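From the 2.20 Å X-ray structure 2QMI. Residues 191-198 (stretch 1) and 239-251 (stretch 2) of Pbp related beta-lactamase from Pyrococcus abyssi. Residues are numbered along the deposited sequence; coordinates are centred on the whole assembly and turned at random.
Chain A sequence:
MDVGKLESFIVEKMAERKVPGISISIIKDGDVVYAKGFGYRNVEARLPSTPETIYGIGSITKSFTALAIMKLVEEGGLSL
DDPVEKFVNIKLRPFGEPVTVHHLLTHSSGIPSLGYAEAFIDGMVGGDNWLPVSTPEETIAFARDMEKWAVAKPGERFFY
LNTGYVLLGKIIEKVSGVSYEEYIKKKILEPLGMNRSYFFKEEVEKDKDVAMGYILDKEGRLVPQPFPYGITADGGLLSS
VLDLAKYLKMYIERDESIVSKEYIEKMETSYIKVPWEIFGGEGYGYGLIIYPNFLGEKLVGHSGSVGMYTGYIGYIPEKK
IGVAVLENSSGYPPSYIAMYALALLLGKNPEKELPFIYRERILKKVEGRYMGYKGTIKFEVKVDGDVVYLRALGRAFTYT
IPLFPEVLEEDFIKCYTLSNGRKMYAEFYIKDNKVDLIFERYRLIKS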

ATOM      1  N   PRO A 191      -9.672  40.817  44.064  1.00 24.04           N
ATOM      2  CA  PRO A 191      -9.693  40.821  45.529  1.00 24.36           C
ATOM      3  C   PRO A 191      -8.930  39.644  46.136  1.00 25.44           C
ATOM      4  O   PRO A 191      -8.536  39.681  47.308  1.00 26.58           O
ATOM      5  N   LEU A 192      -8.717  38.598  45.340  1.00 24.85           N
ATOM      6  CA  LEU A 192      -7.994  37.417  45.810  1.00 24.03           C
ATOM      7  C   LEU A 192      -6.507  37.493  45.454  1.00 22.93           C
ATOM      8  O   LEU A 192      -5.724  36.629  45.843  1.00 24.32           O
ATOM      9  N   GLY A 193      -6.127  38.524  44.708  1.00 21.36           N
ATOM     10  CA  GLY A 193      -4.733  38.703  44.331  1.00 23.64           C
ATOM     11  C   GLY A 193      -4.221  37.893  43.147  1.00 23.72           C
ATOM     12  O   GLY A 193      -3.009  37.842  42.904  1.00 23.08           O
ATOM     13  N   MET A 194      -5.134  37.266  42.410  1.00 24.32           N
ATOM     14  CA  MET A 194      -4.771  36.458  41.251  1.00 24.32           C
ATOM     15  C   MET A 194      -4.592  37.349  40.031  1.00 25.27           C
ATOM     16  O   MET A 194      -5.518  37.522  39.233  1.00 26.05           O
ATOM     17  N   ASN A 195      -3.389  37.907  39.895  1.00 25.05           N
ATOM     18  CA  ASN A 195      -3.077  38.815  38.801  1.00 25.89           C
ATOM     19  C   ASN A 195      -2.559  38.146  37.538  1.00 26.18           C
ATOM     20  O   ASN A 195      -2.206  38.832  36.580  1.00 26.35           O
ATOM     21  N   ARG A 196      -2.505  36.817  37.533  1.00 25.94           N
ATOM     22  CA  ARG A 196      -2.047  36.083  36.352  1.00 23.90           C
ATOM     23  C   ARG A 196      -3.022  34.958  36.000  1.00 24.16           C
ATOM     24  O   ARG A 196      -2.630  33.832  35.687  1.00 24.17           O
ATOM     25  N   SER A 197      -4.308  35.291  36.071  1.00 22.22           N
ATOM     26  CA  SER A 197      -5.390  34.376  35.744  1.00 22.40           C
ATOM     27  C   SER A 197      -6.171  35.122  34.665  1.00 22.42           C
ATOM     28  O   SER A 197      -6.638  36.230  34.910  1.00 21.75           O
ATOM     29  N   TYR A 198      -6.320  34.528  33.482  1.00 22.88           N
ATOM     30  CA  TYR A 198      -6.989  35.226  32.383  1.00 24.16           C
ATOM     31  C   TYR A 198      -8.145  34.526  31.660  1.00 24.41           C
ATOM     32  O   TYR A 198      -8.413  33.339  31.863  1.00 24.97           O
ATOM     33  N   SER A 239      -4.764  29.882  34.145  1.00 20.09           N
ATOM     34  CA  SER A 239      -4.117  30.373  35.352  1.00 20.10           C
ATOM     35  C   SER A 239      -2.849  29.576  35.624  1.00 20.31           C
ATOM     36  O   SER A 239      -2.397  28.809  34.771  1.00 20.57           O
ATOM     37  N   SER A 240      -2.272  29.773  36.806  1.00 20.35           N
ATOM     38  CA  SER A 240      -1.063  29.068  37.219  1.00 19.84           C
ATOM     39  C   SER A 240      -1.373  28.402  38.554  1.00 19.59           C
ATOM     40  O   SER A 240      -2.394  28.715  39.175  1.00 21.33           O
ATOM     41  N   VAL A 241      -0.506  27.491  38.998  1.00 18.10           N
ATOM     42  CA  VAL A 241      -0.735  26.799  40.268  1.00 18.34           C
ATOM     43  C   VAL A 241      -0.539  27.725  41.468  1.00 18.14           C
ATOM     44  O   VAL A 241      -1.109  27.494  42.529  1.00 17.50           O
ATOM     45  N   LEU A 242       0.266  28.768  41.303  1.00 19.10           N
ATOM     46  CA  LEU A 242       0.482  29.715  42.390  1.00 19.86           C
ATOM     47  C   LEU A 242      -0.789  30.529  42.626  1.00 20.68           C
ATOM     48  O   LEU A 242      -1.172  30.768  43.769  1.00 21.66           O
ATOM     49  N   ASP A 243      -1.440  30.944  41.541  1.00 19.88           N
ATOM     50  CA  ASP A 243      -2.671  31.717  41.637  1.00 20.84           C
ATOM     51  C   ASP A 243      -3.782  30.846  42.222  1.00 21.26           C
ATOM     52  O   ASP A 243      -4.560  31.302  43.061  1.00 21.97           O
ATOM     53  N   LEU A 244      -3.851  29.591  41.786  1.00 20.59           N
ATOM     54  CA  LEU A 244      -4.873  28.679  42.295  1.00 21.01           C
ATOM     55  C   LEU A 244      -4.625  28.368  43.770  1.00 20.37           C
ATOM     56  O   LEU A 244      -5.546  27.972  44.491  1.00 19.73           O
ATOM     57  N   ALA A 245      -3.382  28.537  44.217  1.00 19.65           N
ATOM     58  CA  ALA A 245      -3.057  28.301  45.630  1.00 20.85           C
ATOM     59  C   ALA A 245      -3.745  29.396  46.452  1.00 20.20           C
ATOM     60  O   ALA A 245      -4.378  29.119  47.465  1.00 18.89           O
ATOM     61  N   LYS A 246      -3.620  30.640  45.993  1.00 21.75           N
ATOM     62  CA  LYS A 246      -4.249  31.771  46.663  1.00 21.62           C
ATOM     63  C   LYS A 246      -5.749  31.521  46.683  1.00 21.40           C
ATOM     64  O   LYS A 246      -6.432  31.840  47.653  1.00 21.29           O
ATOM     65  N   TYR A 247      -6.244  30.951  45.589  1.00 21.89           N
ATOM     66  CA  TYR A 247      -7.657  30.640  45.427  1.00 20.13           C
ATOM     67  C   TYR A 247      -8.095  29.567  46.420  1.00 20.97           C
ATOM     68  O   TYR A 247      -9.150  29.684  47.052  1.00 21.13           O
ATOM     69  N   LEU A 248      -7.287  28.519  46.549  1.00 20.12           N
ATOM     70  CA  LEU A 248      -7.588  27.435  47.480  1.00 20.58           C
ATOM     71  C   LEU A 248      -7.543  27.961  48.914  1.00 21.81           C
ATOM     72  O   LEU A 248      -8.368  27.589  49.744  1.00 21.83           O
ATOM     73  N   LYS A 249      -6.583  28.844  49.182  1.00 23.34           N
ATOM     74  CA  LYS A 249      -6.397  29.446  50.506  1.00 25.07           C
ATOM     75  C   LYS A 249      -7.714  30.012  51.050  1.00 24.35           C
ATOM     76  O   LYS A 249      -8.041  29.854  52.225  1.00 24.26           O
ATOM     77  N   MET A 250      -8.477  30.656  50.176  1.00 24.65           N
ATOM     78  CA  MET A 250      -9.749  31.242  50.567  1.00 24.40           C
ATOM     79  C   MET A 250     -10.704  30.189  51.131  1.00 25.39           C
ATOM     80  O   MET A 250     -11.273  30.375  52.211  1.00 24.96           O
ATOM     81  N   TYR A 251     -10.888  29.091  50.402  1.00 24.26           N
ATOM     82  CA  TYR A 251     -11.789  28.036  50.856  1.00 23.56           C
ATOM     83  C   TYR A 251     -11.292  27.405  52.155  1.00 23.56           C
ATOM     84  O   TYR A 251     -12.050  27.256  53.114  1.00 24.29           O
TER

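A single buried carboxylate, that of Asp243 in the first turn of a helix, organises an irregular loop that has no helix or strand of its own. Its CA-to-CB bond points toward the loop, and chi1 sits between wells at -91°. OD2 accepts from the backbone, Arg196 N to Asp243 OD2 at 3.0 Å, and from a side chain, Ser197 OG to Asp243 OD2 at 2.8 Å. Ser197 (m) in turn lies 2.8 Å, OG to OG, from Ser239 (t), a hydrogen bond between hydroxyls that extends the polar network to the residue just before the N-cap.

The other oxygen, OD1, is served by water. Water 1 donates to Asp243 OD1 (2.7 Å) and accepts from Asn195 N (3.2 Å) and, weakly, from Lys246 NZ (3.1 Å). Water 2 also donates to Asp243 OD1 (2.6 Å), accepts from Arg196 NH1 (3.2 Å) and lies 2.6 Å from Ser240 OG. Ser240 (p) is the N-cap, its OG accepting from Asp243 N at 3.3 Å, so cap and carboxylate share a water as well as a turn.

One turn on, Lys246 points toward the loop with its chain extended (m, then t throughout), and its NZ donates to Gly193 O at 3.0 Å. Gly193 has phi/psi of 81/11, where a CB would be jammed against the preceding carbonyl oxygen; the backbone itself calls for glycine.

Apolar packing dominates farther along the helix. Leu192 points toward the helix with chi1 off-well at -118°; Leu192 CD2 meets the edge of the Tyr247 ring, 3.7 Å from Tyr247 CD1, while Leu192 CD1 lies 4.3 Å from Met250 SD. Met194 (m, t, p) leaves CA-to-CB sideways, yet its CE reaches Tyr247 CB at 3.8 Å. The rule is legible: give both oxygens of one buried acid partners, direct ones on OD2 and waters on OD1, and pack apolar side chains beside it.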

ATOM      1  CB  PRO A 191     -11.189  40.780  45.861  1.00 25.21           C
ATOM      2  CG  PRO A 191     -11.809  40.169  44.632  1.00 24.64           C
ATOM      3  CD  PRO A 191     -11.039  40.816  43.522  1.00 24.59           C
ATOM      4  CB  LEU A 192      -8.613  36.148  45.215  1.00 23.20           C
ATOM      5  CG  LEU A 192      -9.215  35.128  46.182  1.00 24.03           C
ATOM      6  CD1 LEU A 192     -10.032  35.822  47.266  1.00 23.47           C
ATOM      7  CD2 LEU A 192     -10.081  34.151  45.388  1.00 24.44           C
ATOM      8  CB  MET A 194      -5.857  35.414  41.001  1.00 23.99           C
ATOM      9  CG  MET A 194      -5.908  34.361  42.098  1.00 24.78           C
ATOM     10  SD  MET A 194      -7.512  33.624  42.343  1.00 24.33           S
ATOM     11  CE  MET A 194      -7.543  32.422  40.956  1.00 24.26           C
ATOM     12  CB  ASN A 195      -2.070  39.863  39.277  1.00 27.62           C
ATOM     13  CG  ASN A 195      -2.532  40.582  40.538  1.00 28.17           C
ATOM     14  OD1 ASN A 195      -3.612  41.180  40.570  1.00 28.37           O
ATOM     15  ND2 ASN A 195      -1.711  40.525  41.587  1.00 30.34           N
ATOM     16  CB  ARG A 196      -0.623  35.550  36.568  1.00 24.17           C
ATOM     17  CG  ARG A 196       0.406  36.678  36.679  1.00 23.77           C
ATOM     18  CD  ARG A 196       1.859  36.209  36.690  1.00 22.26           C
ATOM     19  NE  ARG A 196       2.255  35.545  35.449  1.00 21.50           N
ATOM     20  CZ  ARG A 196       2.518  34.246  35.356  1.00 20.35           C
ATOM     21  NH1 ARG A 196       2.427  33.477  36.430  1.00 19.43           N
ATOM     22  NH2 ARG A 196       2.860  33.713  34.190  1.00 20.93           N
ATOM     23  CB  SER A 197      -6.257  34.128  36.979  1.00 20.78           C
ATOM     24  OG  SER A 197      -5.483  33.565  38.029  1.00 20.95           O
ATOM     25  CB  TYR A 198      -5.954  35.588  31.320  1.00 24.47           C
ATOM     26  CG  TYR A 198      -4.626  36.122  31.832  1.00 25.34           C
ATOM     27  CD1 TYR A 198      -4.486  37.455  32.232  1.00 26.37           C
ATOM     28  CD2 TYR A 198      -3.494  35.307  31.859  1.00 25.87           C
ATOM     29  CE1 TYR A 198      -3.249  37.965  32.639  1.00 25.91           C
ATOM     30  CE2 TYR A 198      -2.257  35.807  32.263  1.00 26.86           C
ATOM     31  CZ  TYR A 198      -2.142  37.133  32.650  1.00 26.68           C
ATOM     32  OH  TYR A 198      -0.916  37.620  33.044  1.00 27.24           O
ATOM     33  CB  SER A 239      -5.093  30.256  36.536  1.00 22.33           C
ATOM     34  OG  SER A 239      -4.599  30.882  37.710  1.00 22.59           O
ATOM     35  CB  SER A 240       0.102  30.044  37.393  1.00 19.09           C
ATOM     36  OG  SER A 240      -0.029  30.781  38.597  1.00 19.11           O
ATOM     37  CB  VAL A 241       0.177  25.547  40.440  1.00 17.41           C
ATOM     38  CG1 VAL A 241      -0.064  24.566  39.301  1.00 17.88           C
ATOM     39  CG2 VAL A 241       1.631  25.955  40.497  1.00 18.63           C
ATOM     40  CB  LEU A 242       1.650  30.652  42.074  1.00 20.09           C
ATOM     41  CG  LEU A 242       3.035  30.065  42.330  1.00 20.81           C
ATOM     42  CD1 LEU A 242       4.092  31.083  41.977  1.00 21.35           C
ATOM     43  CD2 LEU A 242       3.152  29.662  43.791  1.00 21.06           C
ATOM     44  CB  ASP A 243      -3.080  32.249  40.252  1.00 20.97           C
ATOM     45  CG  ASP A 243      -2.503  33.633  39.957  1.00 22.37           C
ATOM     46  OD1 ASP A 243      -1.388  33.932  40.435  1.00 23.29           O
ATOM     47  OD2 ASP A 243      -3.156  34.417  39.233  1.00 21.88           O
ATOM     48  CB  LEU A 244      -4.892  27.387  41.477  1.00 21.55           C
ATOM     49  CG  LEU A 244      -5.281  27.588  40.010  1.00 23.34           C
ATOM     50  CD1 LEU A 244      -5.152  26.266  39.246  1.00 23.45           C
ATOM     51  CD2 LEU A 244      -6.704  28.136  39.931  1.00 21.73           C
ATOM     52  CB  ALA A 245      -1.551  28.344  45.850  1.00 18.73           C
ATOM     53  CB  LYS A 246      -3.973  33.067  45.899  1.00 21.72           C
ATOM     54  CG  LYS A 246      -2.517  33.486  45.858  1.00 23.71           C
ATOM     55  CD  LYS A 246      -2.329  34.688  44.955  1.00 22.91           C
ATOM     56  CE  LYS A 246      -0.883  35.132  44.938  1.00 23.64           C
ATOM     57  NZ  LYS A 246      -0.671  36.223  43.954  1.00 24.95           N
ATOM     58  CB  TYR A 247      -7.922  30.174  43.992  1.00 19.81           C
ATOM     59  CG  TYR A 247      -9.367  29.861  43.689  1.00 21.21           C
ATOM     60  CD1 TYR A 247     -10.358  30.834  43.826  1.00 20.08           C
ATOM     61  CD2 TYR A 247      -9.746  28.591  43.247  1.00 20.93           C
ATOM     62  CE1 TYR A 247     -11.690  30.550  43.530  1.00 19.85           C
ATOM     63  CE2 TYR A 247     -11.071  28.298  42.950  1.00 20.64           C
ATOM     64  CZ  TYR A 247     -12.039  29.281  43.095  1.00 19.85           C
ATOM     65  OH  TYR A 247     -13.349  28.988  42.809  1.00 20.02           O
ATOM     66  CB  LEU A 248      -6.580  26.296  47.300  1.00 18.20           C
ATOM     67  CG  LEU A 248      -6.889  25.362  46.121  1.00 17.66           C
ATOM     68  CD1 LEU A 248      -5.682  24.506  45.755  1.00 16.61           C
ATOM     69  CD2 LEU A 248      -8.075  24.496  46.498  1.00 16.90           C
ATOM     70  CB  LYS A 249      -5.333  30.550  50.413  1.00 25.89           C
ATOM     71  CG  LYS A 249      -4.984  31.257  51.716  1.00 29.56           C
ATOM     72  CD  LYS A 249      -3.846  32.275  51.488  1.00 31.66           C
ATOM     73  CE  LYS A 249      -3.448  33.008  52.780  1.00 32.75           C
ATOM     74  NZ  LYS A 249      -3.055  32.062  53.889  1.00 33.43           N
ATOM     75  CB  MET A 250     -10.407  31.934  49.372  1.00 24.04           C
ATOM     76  CG  MET A 250     -11.635  32.731  49.754  1.00 23.40           C
ATOM     77  SD  MET A 250     -12.850  32.824  48.437  1.00 26.59           S
ATOM     78  CE  MET A 250     -13.582  31.192  48.579  1.00 22.14           C
ATOM     79  CB  TYR A 251     -11.938  26.955  49.773  1.00 23.51           C
ATOM     80  CG  TYR A 251     -12.657  27.418  48.515  1.00 22.07           C
ATOM     81  CD1 TYR A 251     -14.040  27.592  48.499  1.00 22.14           C
ATOM     82  CD2 TYR A 251     -11.947  27.689  47.347  1.00 21.82           C
ATOM     83  CE1 TYR A 251     -14.702  28.027  47.345  1.00 22.43           C
ATOM     84  CE2 TYR A 251     -12.596  28.125  46.188  1.00 23.03           C
ATOM     85  CZ  TYR A 251     -13.969  28.294  46.193  1.00 22.41           C
ATOM     86  OH  TYR A 251     -14.597  28.766  45.061  1.00 24.01           O
TER
HETATM   87  O   HOH W   1      -0.600  36.524  40.824  1.00 20.99           O
HETATM   88  O   HOH W   2       0.816  33.182  39.190  1.00 19.37           O